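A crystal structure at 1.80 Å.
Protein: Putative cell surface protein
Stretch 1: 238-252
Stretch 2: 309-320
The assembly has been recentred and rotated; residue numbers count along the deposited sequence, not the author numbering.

Stretch 1, residues 238-252: KFVDQLQHTHDLYQK
Stretch 2, residues 309-320: GADAFVVVKRIK

Two neighbouring antiparallel strands, 248-252 and 310-318, are zipped together by backbone hydrogen bonds, interrupted by one beta bulge and reinforced by a buried salt bridge and apolar packing; the two stretches bury 950 Å² between them, both sides summed. The strand axes approach to 4.3 Å with their N-to-C directions 137° apart; strand 238-242 lies farther off, 9.2 Å from strand 310-318 and 31° from parallel to it. Asp248 pairs with Arg318 (CA-CA 4.9 Å), Leu249 with Lys317 (4.9 Å), Tyr250 with Val316 (4.4 Å) and Lys252 with Val315 (5.3 Å). The ladder opens with Ile319 N to His247 O, 2.9 Å, followed by the reciprocal pair Leu249 N to Lys317 O and Lys317 N to Leu249 O, both 2.8 Å. At the bulge, Val315 O accepts from Gln251 N at 2.7 Å and weakly from Lys252 N at 3.4 Å, because Gln251, at phi/psi -111/-56, turns both amides to one carbonyl. Val315 N to Lys252 O, 2.9 Å, restores the pairing. Gln251 (chi1 m, chi2 m) folds back so that its NE2 donates to Leu249 O at 3.1 Å, lying 3.6 Å from Lys317 CB.

On the face bearing Asp248, Tyr250, Val316 and Arg318, Asp248 (chi1 m) directs OD1 to Arg318 NE at 2.9 Å and NH2 at 2.8 Å, a salt bridge meeting the guanidinium edge; Arg318 curls to it through chi1 t, chi2 p and chi3 p. Charge thus meets charge where both residues are buried. Val316 (chi1 m) brings CG2 within 3.6 Å of Asp248 CG, while Tyr250 (chi1 t) sets CD1 3.8 Å from Val314 CG1, the ring edge facing the methyl. Leu243 (m, t) adds looser packing, its CD1 4.5 Å from CG1 of both Val314 and Val316. Farther along, buried Phe239 (chi1 m, chi2 78°) lays a ring face against Ala312 CB, 4.1 Å from the ring centroid, and its edge atom CZ reaches Ala310 O at 3.4 Å; the single methyl of Ala312 lets the ring lie close over it.

The other face, with Leu249, Val315, Lys317 and Lys252, is more exposed. Leu249 (chi1 t, chi2 p) meets Ile319 CG2 through its CB at 3.8 Å, and Lys252 CG covers Val315 CB at 4.0 Å. A water accepts from Lys252 NZ (2.8 Å) and donates to Phe313 O (3.1 Å). Beyond the strands, His247 (chi1 m, chi2 72°) stands under the aliphatic chain of Lys320, whose CD lies 4.0 Å from the ring centroid.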

# COMPACT_ATOMS: atom_id res chain seq x y z
N LYS A 238 -12.24 11.69 3.07
CA LYS A 238 -13.33 12.50 2.52
C LYS A 238 -14.54 11.63 2.19
O LYS A 238 -14.40 10.59 1.54
CB LYS A 238 -12.83 13.20 1.25
CG LYS A 238 -13.89 14.07 0.56
CD LYS A 238 -13.27 14.92 -0.54
CE LYS A 238 -12.89 14.10 -1.75
NZ LYS A 238 -12.47 15.00 -2.87
N PHE A 239 -15.71 12.08 2.64
CA PHE A 239 -16.96 11.40 2.33
C PHE A 239 -17.57 12.08 1.12
O PHE A 239 -17.67 13.30 1.08
CB PHE A 239 -17.96 11.55 3.49
CG PHE A 239 -17.49 10.98 4.80
CD1 PHE A 239 -16.58 11.66 5.59
CD2 PHE A 239 -18.03 9.79 5.29
CE1 PHE A 239 -16.17 11.16 6.82
CE2 PHE A 239 -17.64 9.29 6.52
CZ PHE A 239 -16.70 9.98 7.29
N VAL A 240 -17.99 11.28 0.13
CA VAL A 240 -18.70 11.82 -1.03
C VAL A 240 -20.05 11.10 -1.21
O VAL A 240 -20.11 9.87 -1.23
CB VAL A 240 -17.86 11.70 -2.31
CG1 VAL A 240 -18.60 12.31 -3.48
CG2 VAL A 240 -16.52 12.40 -2.12
N ASP A 241 -21.12 11.86 -1.35
CA ASP A 241 -22.45 11.24 -1.42
C ASP A 241 -23.31 11.99 -2.43
O ASP A 241 -23.59 13.17 -2.25
CB ASP A 241 -23.09 11.24 -0.02
CG ASP A 241 -24.31 10.36 0.06
OD1 ASP A 241 -25.06 10.27 -0.93
OD2 ASP A 241 -24.51 9.73 1.12
N GLN A 242 -23.70 11.30 -3.51
CA GLN A 242 -24.62 11.88 -4.48
C GLN A 242 -26.02 11.55 -4.02
O GLN A 242 -26.51 10.44 -4.24
CB GLN A 242 -24.39 11.30 -5.88
CG GLN A 242 -25.45 11.72 -6.91
CD GLN A 242 -25.55 13.23 -7.10
OE1 GLN A 242 -24.58 13.89 -7.49
NE2 GLN A 242 -26.75 13.80 -6.84
N LEU A 243 -26.66 12.50 -3.35
CA LEU A 243 -28.00 12.27 -2.82
C LEU A 243 -29.00 12.27 -3.95
O LEU A 243 -28.81 12.95 -4.96
CB LEU A 243 -28.35 13.35 -1.80
CG LEU A 243 -27.49 13.36 -0.54
CD1 LEU A 243 -27.67 14.67 0.22
CD2 LEU A 243 -27.84 12.16 0.34
N GLN A 244 -30.06 11.48 -3.81
CA GLN A 244 -31.15 11.50 -4.78
C GLN A 244 -31.98 12.74 -4.47
O GLN A 244 -33.04 12.65 -3.86
CB GLN A 244 -32.00 10.25 -4.65
CG GLN A 244 -32.94 10.01 -5.80
CD GLN A 244 -33.63 8.66 -5.71
OE1 GLN A 244 -32.99 7.63 -5.53
NE2 GLN A 244 -34.95 8.67 -5.83
N HIS A 245 -31.47 13.91 -4.86
CA HIS A 245 -32.08 15.18 -4.46
C HIS A 245 -33.46 15.48 -5.07
O HIS A 245 -34.11 16.45 -4.69
CB HIS A 245 -31.11 16.35 -4.65
CG HIS A 245 -30.79 16.66 -6.08
ND1 HIS A 245 -30.63 15.68 -7.03
CD2 HIS A 245 -30.62 17.84 -6.72
CE1 HIS A 245 -30.37 16.24 -8.20
NE2 HIS A 245 -30.35 17.55 -8.04
N THR A 246 -33.91 14.65 -6.00
CA THR A 246 -35.31 14.71 -6.44
C THR A 246 -36.25 14.32 -5.29
O THR A 246 -37.41 14.75 -5.25
CB THR A 246 -35.57 13.77 -7.61
OG1 THR A 246 -35.04 12.47 -7.30
CG2 THR A 246 -34.91 14.28 -8.88
N HIS A 247 -35.76 13.49 -4.37
CA HIS A 247 -36.59 12.93 -3.30
C HIS A 247 -36.10 13.26 -1.89
O HIS A 247 -36.89 13.27 -0.93
CB HIS A 247 -36.68 11.41 -3.44
CG HIS A 247 -37.44 10.96 -4.65
ND1 HIS A 247 -36.94 11.07 -5.93
CD2 HIS A 247 -38.66 10.38 -4.77
CE1 HIS A 247 -37.82 10.59 -6.79
NE2 HIS A 247 -38.87 10.16 -6.11
N ASP A 248 -34.81 13.50 -1.75
CA ASP A 248 -34.20 13.76 -0.45
C ASP A 248 -33.70 15.19 -0.43
O ASP A 248 -32.88 15.58 -1.26
CB ASP A 248 -32.99 12.85 -0.20
CG ASP A 248 -33.37 11.46 0.30
OD1 ASP A 248 -34.53 11.23 0.69
OD2 ASP A 248 -32.47 10.58 0.29
N LEU A 249 -34.20 15.98 0.51
CA LEU A 249 -33.75 17.36 0.60
C LEU A 249 -32.81 17.52 1.80
O LEU A 249 -33.24 17.43 2.95
CB LEU A 249 -34.95 18.30 0.71
CG LEU A 249 -34.70 19.79 0.96
CD1 LEU A 249 -34.10 20.46 -0.26
CD2 LEU A 249 -35.99 20.46 1.38
N TYR A 250 -31.52 17.72 1.51
CA TYR A 250 -30.49 17.92 2.54
C TYR A 250 -30.89 18.97 3.58
O TYR A 250 -31.33 20.07 3.23
CB TYR A 250 -29.16 18.30 1.89
CG TYR A 250 -28.02 18.56 2.86
CD1 TYR A 250 -27.25 17.53 3.35
CD2 TYR A 250 -27.71 19.85 3.26
CE1 TYR A 250 -26.20 17.77 4.24
CE2 TYR A 250 -26.67 20.11 4.14
CZ TYR A 250 -25.92 19.06 4.62
OH TYR A 250 -24.89 19.32 5.49
N GLN A 251 -30.72 18.62 4.85
CA GLN A 251 -31.00 19.54 5.95
C GLN A 251 -29.71 19.95 6.66
O GLN A 251 -29.41 21.14 6.77
CB GLN A 251 -31.96 18.92 6.96
CG GLN A 251 -33.31 18.51 6.37
CD GLN A 251 -34.10 19.70 5.90
OE1 GLN A 251 -34.37 20.62 6.69
NE2 GLN A 251 -34.47 19.72 4.62
N LYS A 252 -28.95 18.97 7.13
CA LYS A 252 -27.75 19.26 7.91
C LYS A 252 -26.89 18.01 8.06
O LYS A 252 -27.34 16.90 7.78
CB LYS A 252 -28.14 19.78 9.29
CG LYS A 252 -28.57 18.69 10.26
CD LYS A 252 -28.73 19.23 11.67
CE LYS A 252 -28.37 18.20 12.72
NZ LYS A 252 -26.96 17.75 12.64
N GLY A 309 -10.80 7.37 12.77
CA GLY A 309 -12.06 7.04 12.11
C GLY A 309 -13.14 8.03 12.47
O GLY A 309 -13.12 8.62 13.56
N ALA A 310 -14.09 8.22 11.56
CA ALA A 310 -15.22 9.10 11.82
C ALA A 310 -16.45 8.61 11.07
O ALA A 310 -16.32 7.97 10.01
CB ALA A 310 -14.89 10.53 11.41
N ASP A 311 -17.63 8.89 11.63
CA ASP A 311 -18.90 8.66 10.95
C ASP A 311 -19.54 10.00 10.64
O ASP A 311 -19.49 10.93 11.47
CB ASP A 311 -19.87 7.87 11.82
CG ASP A 311 -19.50 6.41 11.95
OD1 ASP A 311 -18.54 5.96 11.27
OD2 ASP A 311 -20.16 5.72 12.76
N ALA A 312 -20.15 10.10 9.47
CA ALA A 312 -20.94 11.27 9.13
C ALA A 312 -22.43 10.92 9.20
O ALA A 312 -22.84 9.83 8.82
CB ALA A 312 -20.59 11.77 7.74
N PHE A 313 -23.23 11.84 9.72
CA PHE A 313 -24.67 11.66 9.75
C PHE A 313 -25.30 12.77 8.95
O PHE A 313 -25.14 13.95 9.27
CB PHE A 313 -25.21 11.70 11.18
CG PHE A 313 -24.71 10.58 12.03
CD1 PHE A 313 -23.47 10.66 12.64
CD2 PHE A 313 -25.46 9.42 12.19
CE1 PHE A 313 -23.00 9.61 13.42
CE2 PHE A 313 -25.00 8.38 12.98
CZ PHE A 313 -23.76 8.48 13.59
N VAL A 314 -26.05 12.38 7.92
CA VAL A 314 -26.63 13.33 7.00
C VAL A 314 -28.14 13.29 7.12
O VAL A 314 -28.76 12.24 6.90
CB VAL A 314 -26.20 13.01 5.55
CG1 VAL A 314 -26.90 13.93 4.56
CG2 VAL A 314 -24.68 13.14 5.42
N VAL A 315 -28.73 14.43 7.47
CA VAL A 315 -30.16 14.52 7.72
C VAL A 315 -30.86 15.12 6.50
O VAL A 315 -30.44 16.16 6.02
CB VAL A 315 -30.45 15.40 8.95
CG1 VAL A 315 -31.93 15.57 9.14
CG2 VAL A 315 -29.82 14.78 10.21
N VAL A 316 -31.88 14.43 5.99
CA VAL A 316 -32.63 14.90 4.83
C VAL A 316 -34.13 14.88 5.12
O VAL A 316 -34.60 14.19 6.03
CB VAL A 316 -32.34 14.05 3.55
CG1 VAL A 316 -30.84 13.94 3.30
CG2 VAL A 316 -32.96 12.65 3.68
N LYS A 317 -34.89 15.66 4.35
CA LYS A 317 -36.34 15.63 4.40
C LYS A 317 -36.86 14.93 3.13
O LYS A 317 -36.37 15.19 2.02
CB LYS A 317 -36.89 17.05 4.50
CG LYS A 317 -38.39 17.18 4.32
CD LYS A 317 -38.79 18.65 4.34
CE LYS A 317 -40.29 18.85 4.23
NZ LYS A 317 -40.64 20.31 4.28
N ARG A 318 -37.82 14.03 3.30
CA ARG A 318 -38.34 13.27 2.17
C ARG A 318 -39.43 14.10 1.52
O ARG A 318 -40.47 14.37 2.12
CB ARG A 318 -38.86 11.90 2.62
CG ARG A 318 -39.58 11.10 1.52
CD ARG A 318 -38.65 10.71 0.37
NE ARG A 318 -37.31 10.33 0.80
CZ ARG A 318 -36.96 9.11 1.21
NH1 ARG A 318 -37.85 8.13 1.27
NH2 ARG A 318 -35.70 8.88 1.56
N ILE A 319 -39.19 14.52 0.28
CA ILE A 319 -40.04 15.52 -0.35
C ILE A 319 -40.91 15.01 -1.50
O ILE A 319 -41.76 15.74 -1.99
CB ILE A 319 -39.23 16.74 -0.84
CG1 ILE A 319 -38.10 16.30 -1.77
CG2 ILE A 319 -38.67 17.52 0.34
CD1 ILE A 319 -37.61 17.40 -2.70
N LYS A 320 -40.71 13.76 -1.92
CA LYS A 320 -41.44 13.23 -3.08
C LYS A 320 -41.66 11.73 -2.96
O LYS A 320 -40.86 11.02 -2.36
CB LYS A 320 -40.65 13.55 -4.35
CG LYS A 320 -41.34 13.21 -5.66
CD LYS A 320 -40.44 13.58 -6.84
CE LYS A 320 -40.91 12.92 -8.13
NZ LYS A 320 -42.28 13.33 -8.52
O HOH W 1 -26.71 15.08 11.71